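Local coordinates for putative surface anchored protein (Clostridium perfringens B, PDB 4NI6) that probably forms part of the repetitive Ig-like shaft of a cell-surface adhesin, stabilised by autocatalytically formed internal ester cross-links, at residues T5-D10 / Y98-N103. Numbering follows the deposited sequence.
Sequences TTVAAD and YVVFEN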
ATOM      1  N   THR A   5      -0.872  -6.583   2.291  1.00 11.34           N
ATOM      2  CA  THR A   5      -1.252  -5.769   1.123  1.00 11.70           C
ATOM      3  C   THR A   5      -0.975  -6.487  -0.187  1.00 10.78           C
ATOM      4  O   THR A   5      -0.068  -7.301  -0.261  1.00 13.59           O
ATOM      5  CB  THR A   5      -0.511  -4.422   1.141  1.00 11.20           C
ATOM      6  OG1 THR A   5       0.892  -4.676   0.928  1.00 10.94           O
ATOM      7  CG2 THR A   5      -0.666  -3.665   2.457  1.00 12.21           C
ATOM      8  N   THR A   6      -1.836  -6.219  -1.158  1.00 10.24           N
ATOM      9  CA  THR A   6      -1.676  -6.746  -2.505  1.00  9.64           C
ATOM     10  C   THR A   6      -1.879  -5.609  -3.503  1.00  9.12           C
ATOM     11  O   THR A   6      -2.969  -5.047  -3.616  1.00  9.49           O
ATOM     12  CB  THR A   6      -2.706  -7.849  -2.784  1.00 11.68           C
ATOM     13  OG1 THR A   6      -2.680  -8.818  -1.722  1.00 17.04           O
ATOM     14  CG2 THR A   6      -2.399  -8.558  -4.090  1.00 14.73           C
ATOM     15  N   VAL A   7      -0.838  -5.312  -4.280  1.00  9.04           N
ATOM     16  CA  VAL A   7      -0.955  -4.324  -5.344  1.00  8.88           C
ATOM     17  C   VAL A   7      -1.626  -4.912  -6.572  1.00  8.32           C
ATOM     18  O   VAL A   7      -1.534  -6.099  -6.827  1.00 10.26           O
ATOM     19  CB  VAL A   7       0.441  -3.746  -5.702  1.00  9.14           C
ATOM     20  CG1 VAL A   7       1.330  -4.770  -6.405  1.00 10.36           C
ATOM     21  CG2 VAL A   7       0.338  -2.462  -6.505  1.00 10.67           C
ATOM     22  N   ALA A   8      -2.313  -4.056  -7.322  1.00  9.04           N
ATOM     23  CA  ALA A   8      -2.809  -4.415  -8.654  1.00 10.33           C
ATOM     24  C   ALA A   8      -2.347  -3.338  -9.607  1.00 10.34           C
ATOM     25  O   ALA A   8      -2.532  -2.134  -9.369  1.00 11.27           O
ATOM     26  CB  ALA A   8      -4.321  -4.499  -8.664  1.00 12.02           C
ATOM     27  N   ALA A   9      -1.755  -3.777 -10.716  1.00 10.05           N
ATOM     28  CA  ALA A   9      -1.241  -2.877 -11.740  1.00 10.85           C
ATOM     29  C   ALA A   9      -2.003  -3.172 -13.031  1.00 12.50           C
ATOM     30  O   ALA A   9      -1.936  -4.289 -13.567  1.00 13.59           O
ATOM     31  CB  ALA A   9       0.237  -3.147 -11.929  1.00 13.13           C
ATOM     32  N   ASP A  10      -2.893  -2.261 -13.409  1.00 14.91           N
ATOM     33  CA  ASP A  10      -3.829  -2.538 -14.502  1.00 17.60           C
ATOM     34  C   ASP A  10      -4.603  -3.854 -14.242  1.00 15.64           C
ATOM     35  O   ASP A  10      -4.944  -4.583 -15.154  1.00 18.28           O
ATOM     36  CB  ASP A  10      -3.109  -2.507 -15.858  1.00 22.72           C
ATOM     37  CG  ASP A  10      -2.560  -1.030 -16.190  1.00 63.48           C
ATOM     38  OD1 ASP A  10      -3.175   0.150 -15.637  1.00105.42           O
ATOM     39  OD2 ASP A  10      -1.711  -1.086 -17.224  1.00 47.26           O
ATOM     40  N   TYR A  98       8.545  -0.868  -8.554  1.00 10.18           N
ATOM     41  CA  TYR A  98       7.844  -0.007  -7.594  1.00 10.23           C
ATOM     42  C   TYR A  98       7.170  -0.856  -6.544  1.00  9.29           C
ATOM     43  O   TYR A  98       6.666  -1.909  -6.824  1.00 11.50           O
ATOM     44  CB  TYR A  98       6.769   0.840  -8.284  1.00 10.65           C
ATOM     45  CG  TYR A  98       7.339   1.707  -9.407  1.00 10.69           C
ATOM     46  CD1 TYR A  98       7.527   1.199 -10.717  1.00 11.68           C
ATOM     47  CD2 TYR A  98       7.734   2.994  -9.164  1.00 11.93           C
ATOM     48  CE1 TYR A  98       8.160   1.950 -11.720  1.00 15.77           C
ATOM     49  CE2 TYR A  98       8.373   3.743 -10.141  1.00 16.30           C
ATOM     50  CZ  TYR A  98       8.546   3.226 -11.417  1.00 15.24           C
ATOM     51  OH  TYR A  98       9.095   4.002 -12.402  1.00 17.60           O
ATOM     52  N   VAL A  99       7.108  -0.338  -5.309  1.00  9.38           N
ATOM     53  CA  VAL A  99       6.465  -1.039  -4.189  1.00  9.52           C
ATOM     54  C   VAL A  99       5.531  -0.104  -3.431  1.00  8.43           C
ATOM     55  O   VAL A  99       5.805   1.069  -3.284  1.00  9.50           O
ATOM     56  CB  VAL A  99       7.539  -1.678  -3.274  1.00  9.08           C
ATOM     57  CG1 VAL A  99       8.430  -0.630  -2.605  1.00 12.24           C
ATOM     58  CG2 VAL A  99       6.938  -2.614  -2.224  1.00 10.95           C
ATOM     59  N   VAL A 100       4.429  -0.692  -2.978  1.00  8.73           N
ATOM     60  CA  VAL A 100       3.450   0.050  -2.172  1.00  8.73           C
ATOM     61  C   VAL A 100       3.675  -0.142  -0.683  1.00  8.31           C
ATOM     62  O   VAL A 100       3.872  -1.276  -0.241  1.00  9.49           O
ATOM     63  CB  VAL A 100       2.017  -0.362  -2.508  1.00  9.70           C
ATOM     64  CG1 VAL A 100       1.002   0.391  -1.645  1.00 10.21           C
ATOM     65  CG2 VAL A 100       1.711  -0.135  -3.987  1.00 11.85           C
ATOM     66  N   PHE A 101       3.779   0.992   0.009  1.00  8.57           N
ATOM     67  CA  PHE A 101       3.802   1.047   1.473  1.00  9.12           C
ATOM     68  C   PHE A 101       2.418   1.503   1.970  1.00  8.63           C
ATOM     69  O   PHE A 101       1.767   2.339   1.341  1.00  9.76           O
ATOM     70  CB  PHE A 101       4.810   2.084   1.891  1.00  9.61           C
ATOM     71  CG  PHE A 101       6.253   1.665   1.809  1.00  9.99           C
ATOM     72  CD1 PHE A 101       6.655   0.449   1.274  1.00  9.99           C
ATOM     73  CD2 PHE A 101       7.234   2.543   2.268  1.00 11.23           C
ATOM     74  CE1 PHE A 101       7.996   0.104   1.199  1.00 11.27           C
ATOM     75  CE2 PHE A 101       8.583   2.201   2.209  1.00 12.83           C
ATOM     76  CZ  PHE A 101       8.964   0.987   1.663  1.00 12.67           C
ATOM     77  N   GLU A 102       2.004   1.019   3.160  1.00  9.41           N
ATOM     78  CA  GLU A 102       0.740   1.455   3.790  1.00  9.69           C
ATOM     79  C   GLU A 102       0.955   1.694   5.282  1.00 10.14           C
ATOM     80  O   GLU A 102       1.718   0.968   5.916  1.00 11.37           O
ATOM     81  CB  GLU A 102      -0.320   0.374   3.650  1.00  9.74           C
ATOM     82  CG  GLU A 102      -0.798   0.112   2.239  1.00  9.16           C
ATOM     83  CD  GLU A 102      -1.694   1.188   1.624  1.00  9.34           C
ATOM     84  OE1 GLU A 102      -2.074   1.025   0.423  1.00 10.31           O
ATOM     85  OE2 GLU A 102      -1.916   2.248   2.225  1.00  9.44           O
ATOM     86  N   ASN A 103       0.366   2.775   5.766  1.00  9.15           N
ATOM     87  CA  ASN A 103       0.433   3.153   7.171  1.00 10.08           C
ATOM     88  C   ASN A 103      -0.965   3.565   7.605  1.00 10.30           C
ATOM     89  O   ASN A 103      -1.542   4.520   7.090  1.00 11.79           O
ATOM     90  CB  ASN A 103       1.365   4.316   7.288  1.00 12.26           C
ATOM     91  CG  ASN A 103       1.637   4.703   8.720  1.00 18.49           C
ATOM     92  OD1 ASN A 103       2.659   4.338   9.291  1.00 30.18           O
ATOM     93  ND2 ASN A 103       0.699   5.417   9.321  1.00 24.58           N
TER
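Thr5 and Val7 of the strand 3-9 face Glu102 and Val100 of the strand 97-106 across the inside of an Ig-like beta sandwich, each pair spanning the gap between the two sheets. The CA atoms of Val7 and Val100 lie 7.0 Å apart, and the two strands meet through side chains, all four of them buried. In the valine pair one methyl from each side makes the touch: Val7 CG2, anti to its own nitrogen, ends 3.7 Å from Val100 CG2, and the two branches cross at a slant. Val33 and Leu54 extend this apolar layer, one from each sheet. At Thr5 the branches divide the work. OG1 is esterified to CD of Gln135, the covalent cross-link that ties the first strand to the strand 121-139, while CG2 reaches to the other sheet and packs on Glu102. Glu102 meets that methyl with its aliphatic part; its chain bends at chi2 (-73°), and its carboxylate lies close to that of Asp35. The link is thus flanked by a hydrocarbon contact, Thr5 CG2 resting 3.8 Å from Glu102 CG.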